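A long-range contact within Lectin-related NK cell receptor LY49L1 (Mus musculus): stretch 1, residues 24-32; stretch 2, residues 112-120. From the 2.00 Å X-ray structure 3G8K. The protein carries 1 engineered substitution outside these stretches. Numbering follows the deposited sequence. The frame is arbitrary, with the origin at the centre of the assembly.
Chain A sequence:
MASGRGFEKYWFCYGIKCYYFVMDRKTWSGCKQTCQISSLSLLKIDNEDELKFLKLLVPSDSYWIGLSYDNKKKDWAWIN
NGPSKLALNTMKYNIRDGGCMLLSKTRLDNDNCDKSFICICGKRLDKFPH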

ATOM      1  N   ASP A  24      13.609   9.376  -6.528  1.00 31.80           N
ATOM      2  CA  ASP A  24      14.714   9.126  -7.431  1.00 31.89           C
ATOM      3  C   ASP A  24      15.320   7.727  -7.264  1.00 31.08           C
ATOM      4  O   ASP A  24      15.525   7.202  -6.165  1.00 30.35           O
ATOM      5  CB  ASP A  24      15.820  10.137  -7.202  1.00 32.40           C
ATOM      6  CG  ASP A  24      15.398  11.563  -7.548  1.00 38.08           C
ATOM      7  OD1 ASP A  24      15.965  12.513  -6.942  1.00 44.72           O
ATOM      8  OD2 ASP A  24      14.517  11.754  -8.416  1.00 40.29           O
ATOM      9  N   ARG A  25      15.610   7.152  -8.409  1.00 30.10           N
ATOM     10  CA  ARG A  25      16.328   5.915  -8.489  1.00 29.78           C
ATOM     11  C   ARG A  25      17.755   6.138  -8.053  1.00 29.13           C
ATOM     12  O   ARG A  25      18.363   7.134  -8.453  1.00 28.50           O
ATOM     13  CB  ARG A  25      16.284   5.487  -9.941  1.00 28.01           C
ATOM     14  CG  ARG A  25      14.872   5.164 -10.256  1.00 29.07           C
ATOM     15  CD  ARG A  25      14.804   4.066 -11.254  1.00 36.89           C
ATOM     16  NE  ARG A  25      14.567   4.567 -12.607  1.00 42.65           N
ATOM     17  CZ  ARG A  25      15.510   4.898 -13.486  1.00 46.25           C
ATOM     18  NH1 ARG A  25      16.809   4.837 -13.206  1.00 49.49           N
ATOM     19  NH2 ARG A  25      15.136   5.290 -14.673  1.00 50.07           N
ATOM     20  N   LYS A  26      18.316   5.191  -7.292  1.00 27.89           N
ATOM     21  CA  LYS A  26      19.682   5.359  -6.784  1.00 27.38           C
ATOM     22  C   LYS A  26      20.401   4.044  -6.769  1.00 27.98           C
ATOM     23  O   LYS A  26      19.759   2.956  -6.761  1.00 27.98           O
ATOM     24  CB  LYS A  26      19.735   5.991  -5.346  1.00 27.32           C
ATOM     25  CG  LYS A  26      19.289   7.471  -5.281  1.00 28.87           C
ATOM     26  CD  LYS A  26      18.952   8.024  -3.880  1.00 25.25           C
ATOM     27  CE  LYS A  26      18.145   9.307  -4.079  1.00 30.23           C
ATOM     28  NZ  LYS A  26      19.015  10.505  -4.175  1.00 25.75           N
ATOM     29  N   THR A  27      21.723   4.154  -6.684  1.00 27.51           N
ATOM     30  CA  THR A  27      22.631   3.043  -6.583  1.00 27.77           C
ATOM     31  C   THR A  27      22.320   2.375  -5.270  1.00 27.60           C
ATOM     32  O   THR A  27      21.745   3.007  -4.420  1.00 28.88           O
ATOM     33  CB  THR A  27      24.088   3.583  -6.528  1.00 28.88           C
ATOM     34  OG1 THR A  27      24.246   4.501  -5.406  1.00 27.86           O
ATOM     35  CG2 THR A  27      24.480   4.263  -7.894  1.00 25.38           C
ATOM     36  N   TRP A  28      22.749   1.135  -5.051  1.00 27.45           N
ATOM     37  CA  TRP A  28      22.412   0.478  -3.782  1.00 27.31           C
ATOM     38  C   TRP A  28      22.921   1.303  -2.616  1.00 28.13           C
ATOM     39  O   TRP A  28      22.250   1.429  -1.599  1.00 28.32           O
ATOM     40  CB  TRP A  28      23.020  -0.913  -3.728  1.00 26.46           C
ATOM     41  CG  TRP A  28      22.616  -1.752  -2.532  1.00 26.15           C
ATOM     42  CD1 TRP A  28      21.583  -2.664  -2.471  1.00 24.62           C
ATOM     43  CD2 TRP A  28      23.260  -1.793  -1.244  1.00 27.96           C
ATOM     44  NE1 TRP A  28      21.563  -3.272  -1.241  1.00 28.26           N
ATOM     45  CE2 TRP A  28      22.570  -2.753  -0.464  1.00 28.12           C
ATOM     46  CE3 TRP A  28      24.360  -1.110  -0.663  1.00 24.48           C
ATOM     47  CZ2 TRP A  28      22.925  -3.019   0.859  1.00 26.02           C
ATOM     48  CZ3 TRP A  28      24.710  -1.391   0.634  1.00 26.75           C
ATOM     49  CH2 TRP A  28      24.011  -2.327   1.387  1.00 23.72           C
ATOM     50  N   SER A  29      24.125   1.862  -2.760  1.00 29.21           N
ATOM     51  CA  SER A  29      24.795   2.545  -1.643  1.00 28.01           C
ATOM     52  C   SER A  29      24.084   3.854  -1.373  1.00 26.19           C
ATOM     53  O   SER A  29      23.987   4.290  -0.269  1.00 26.46           O
ATOM     54  CB  SER A  29      26.281   2.804  -2.002  1.00 28.67           C
ATOM     55  OG  SER A  29      27.111   1.899  -1.284  1.00 32.69           O
ATOM     56  N   GLY A  30      23.708   4.533  -2.430  1.00 25.07           N
ATOM     57  CA  GLY A  30      23.042   5.763  -2.287  1.00 25.34           C
ATOM     58  C   GLY A  30      21.675   5.702  -1.673  1.00 26.61           C
ATOM     59  O   GLY A  30      21.216   6.707  -1.146  1.00 26.98           O
ATOM     60  N   CYS A  31      21.022   4.532  -1.795  1.00 26.25           N
ATOM     61  CA  CYS A  31      19.731   4.206  -1.245  1.00 23.94           C
ATOM     62  C   CYS A  31      19.926   3.883   0.218  1.00 23.80           C
ATOM     63  O   CYS A  31      19.087   4.184   1.063  1.00 21.21           O
ATOM     64  CB  CYS A  31      19.138   2.931  -1.935  1.00 23.96           C
ATOM     65  SG  CYS A  31      18.196   3.197  -3.406  1.00 24.48           S
ATOM     66  N   LYS A  32      20.977   3.154   0.490  1.00 24.93           N
ATOM     67  CA  LYS A  32      21.266   2.782   1.859  1.00 26.64           C
ATOM     68  C   LYS A  32      21.455   4.084   2.633  1.00 27.34           C
ATOM     69  O   LYS A  32      20.818   4.290   3.696  1.00 26.32           O
ATOM     70  CB  LYS A  32      22.480   1.877   1.938  1.00 27.22           C
ATOM     71  CG  LYS A  32      22.646   1.347   3.304  1.00 28.73           C
ATOM     72  CD  LYS A  32      24.051   1.411   3.777  1.00 28.81           C
ATOM     73  CE  LYS A  32      24.127   0.414   4.913  1.00 31.71           C
ATOM     74  NZ  LYS A  32      25.300   0.571   5.761  1.00 34.33           N
ATOM     75  N   ASN A 112      23.906  -5.629 -10.248  1.00 27.17           N
ATOM     76  CA  ASN A 112      24.962  -4.682 -10.128  1.00 25.61           C
ATOM     77  C   ASN A 112      24.631  -3.630  -9.103  1.00 25.20           C
ATOM     78  O   ASN A 112      23.721  -2.829  -9.326  1.00 27.52           O
ATOM     79  CB  ASN A 112      25.104  -3.985 -11.483  1.00 27.57           C
ATOM     80  CG  ASN A 112      26.417  -3.249 -11.651  1.00 26.92           C
ATOM     81  OD1 ASN A 112      26.936  -2.620 -10.735  1.00 25.34           O
ATOM     82  ND2 ASN A 112      26.972  -3.354 -12.817  1.00 27.16           N
ATOM     83  N   CYS A 113      25.449  -3.518  -8.069  1.00 24.90           N
ATOM     84  CA  CYS A 113      25.226  -2.508  -7.021  1.00 25.95           C
ATOM     85  C   CYS A 113      25.213  -1.073  -7.522  1.00 25.86           C
ATOM     86  O   CYS A 113      24.798  -0.173  -6.809  1.00 25.73           O
ATOM     87  CB  CYS A 113      26.253  -2.609  -5.929  1.00 26.57           C
ATOM     88  SG  CYS A 113      26.296  -4.242  -5.122  1.00 29.34           S
ATOM     89  N   ASP A 114      25.648  -0.871  -8.755  1.00 26.54           N
ATOM     90  CA  ASP A 114      25.810   0.499  -9.350  1.00 25.79           C
ATOM     91  C   ASP A 114      24.622   0.888 -10.169  1.00 25.55           C
ATOM     92  O   ASP A 114      24.505   2.073 -10.597  1.00 27.39           O
ATOM     93  CB  ASP A 114      26.973   0.456 -10.329  1.00 26.67           C
ATOM     94  CG  ASP A 114      27.260   1.823 -10.942  1.00 32.44           C
ATOM     95  OD1 ASP A 114      27.681   2.695 -10.116  1.00 36.78           O
ATOM     96  OD2 ASP A 114      27.012   2.029 -12.201  1.00 35.64           O
ATOM     97  N   LYS A 115      23.757  -0.080 -10.498  1.00 23.76           N
ATOM     98  CA  LYS A 115      22.558   0.301 -11.172  1.00 24.84           C
ATOM     99  C   LYS A 115      21.675   1.072 -10.173  1.00 25.43           C
ATOM    100  O   LYS A 115      21.719   0.823  -8.979  1.00 24.87           O
ATOM    101  CB  LYS A 115      21.788  -0.913 -11.761  1.00 24.48           C
ATOM    102  CG  LYS A 115      22.355  -1.397 -13.051  1.00 24.44           C
ATOM    103  CD  LYS A 115      21.634  -2.470 -13.746  1.00 23.59           C
ATOM    104  CE  LYS A 115      20.328  -2.124 -14.329  1.00 20.30           C
ATOM    105  NZ  LYS A 115      20.389  -0.977 -15.294  1.00 24.53           N
ATOM    106  N   SER A 116      20.824   1.935 -10.711  1.00 26.88           N
ATOM    107  CA  SER A 116      19.881   2.828 -10.034  1.00 26.53           C
ATOM    108  C   SER A 116      18.481   2.178 -10.088  1.00 27.44           C
ATOM    109  O   SER A 116      17.896   1.999 -11.190  1.00 28.15           O
ATOM    110  CB  SER A 116      19.885   4.198 -10.785  1.00 28.10           C
ATOM    111  OG  SER A 116      21.089   4.923 -10.524  1.00 28.93           O
ATOM    112  N   PHE A 117      17.987   1.743  -8.899  1.00 25.33           N
ATOM    113  CA  PHE A 117      16.611   1.233  -8.653  1.00 23.30           C
ATOM    114  C   PHE A 117      15.884   2.071  -7.545  1.00 22.19           C
ATOM    115  O   PHE A 117      16.520   2.843  -6.822  1.00 18.36           O
ATOM    116  CB  PHE A 117      16.648  -0.307  -8.313  1.00 23.87           C
ATOM    117  CG  PHE A 117      17.180  -1.142  -9.475  1.00 24.34           C
ATOM    118  CD1 PHE A 117      18.440  -1.690  -9.445  1.00 27.69           C
ATOM    119  CD2 PHE A 117      16.421  -1.312 -10.614  1.00 24.89           C
ATOM    120  CE1 PHE A 117      18.935  -2.441 -10.514  1.00 23.46           C
ATOM    121  CE2 PHE A 117      16.923  -2.031 -11.698  1.00 27.65           C
ATOM    122  CZ  PHE A 117      18.173  -2.613 -11.619  1.00 25.84           C
ATOM    123  N   ILE A 118      14.557   1.966  -7.483  1.00 23.58           N
ATOM    124  CA  ILE A 118      13.768   2.586  -6.402  1.00 23.46           C
ATOM    125  C   ILE A 118      14.270   2.047  -5.059  1.00 24.27           C
ATOM    126  O   ILE A 118      14.403   0.870  -4.912  1.00 24.38           O
ATOM    127  CB  ILE A 118      12.259   2.374  -6.567  1.00 25.56           C
ATOM    128  CG1 ILE A 118      11.723   3.000  -7.894  1.00 26.83           C
ATOM    129  CG2 ILE A 118      11.439   3.033  -5.371  1.00 24.79           C
ATOM    130  CD1 ILE A 118      12.076   4.482  -8.015  1.00 32.90           C
ATOM    131  N   CYS A 119      14.536   2.923  -4.099  1.00 24.17           N
ATOM    132  CA  CYS A 119      14.787   2.498  -2.689  1.00 25.45           C
ATOM    133  C   CYS A 119      13.497   2.205  -1.939  1.00 24.67           C
ATOM    134  O   CYS A 119      12.565   3.008  -1.905  1.00 24.12           O
ATOM    135  CB  CYS A 119      15.638   3.540  -1.894  1.00 22.93           C
ATOM    136  SG  CYS A 119      16.787   4.548  -2.889  1.00 26.37           S
ATOM    137  N   ILE A 120      13.410   1.009  -1.355  1.00 25.71           N
ATOM    138  CA  ILE A 120      12.379   0.824  -0.368  1.00 25.37           C
ATOM    139  C   ILE A 120      13.084   0.758   0.999  1.00 26.14           C
ATOM    140  O   ILE A 120      13.985  -0.113   1.230  1.00 25.21           O
ATOM    141  CB  ILE A 120      11.445  -0.350  -0.652  1.00 25.99           C
ATOM    142  CG1 ILE A 120      10.411  -0.502   0.452  1.00 24.12           C
ATOM    143  CG2 ILE A 120      12.214  -1.681  -0.801  1.00 28.75           C
ATOM    144  CD1 ILE A 120       9.430  -1.654   0.133  1.00 28.21           C
TER
HETATM  145  O   HOH W   1      26.154   0.963  -4.768  1.00 25.71           O

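A disulfide between C31 and C119, residues 88 positions apart in sequence, fastens the first turn of a helix to a strand: C31 SG lies 2.0 Å from C119 SG, with chi3 at -74°. Both CA-to-CB bonds point toward the opposing stretch and both cysteines are buried, a setting that suits a compact, apolar crosslink.

The contact illustrates how a covalent bond can be seconded by backbone pairing. K26 and F117 form a single antiparallel bridge, in which K26 N donates to F117 O and F117 N to K26 O, each at 3.0 Å; the first bond is the straighter and better defined. These bonds use main-chain atoms alone and so do not depend on the side chains, whose CA-to-CB bonds point away overall, although K26 CB still comes within 4.1 Å of C119 SG. CA-H...O contacts extend the pairing, among them T27 CA to K115 O at 3.4 Å.

At the helix start, T27 caps the helix: its OG1 accepts from G30 N at 3.0 Å. The next amide, W28 N, has no partner within its own stretch and donates to C113 O at 3.0 Å, a carbonyl presented by the type I turn from N112 to K115. A water bridges that same carbonyl (water O to C113 O, 2.7 Å) to S29 N (water O to S29 N, 3.0 Å). Before the helix, R25 lays its aliphatic portion against I118, with R25 CG 3.6 Å from I118 CD1.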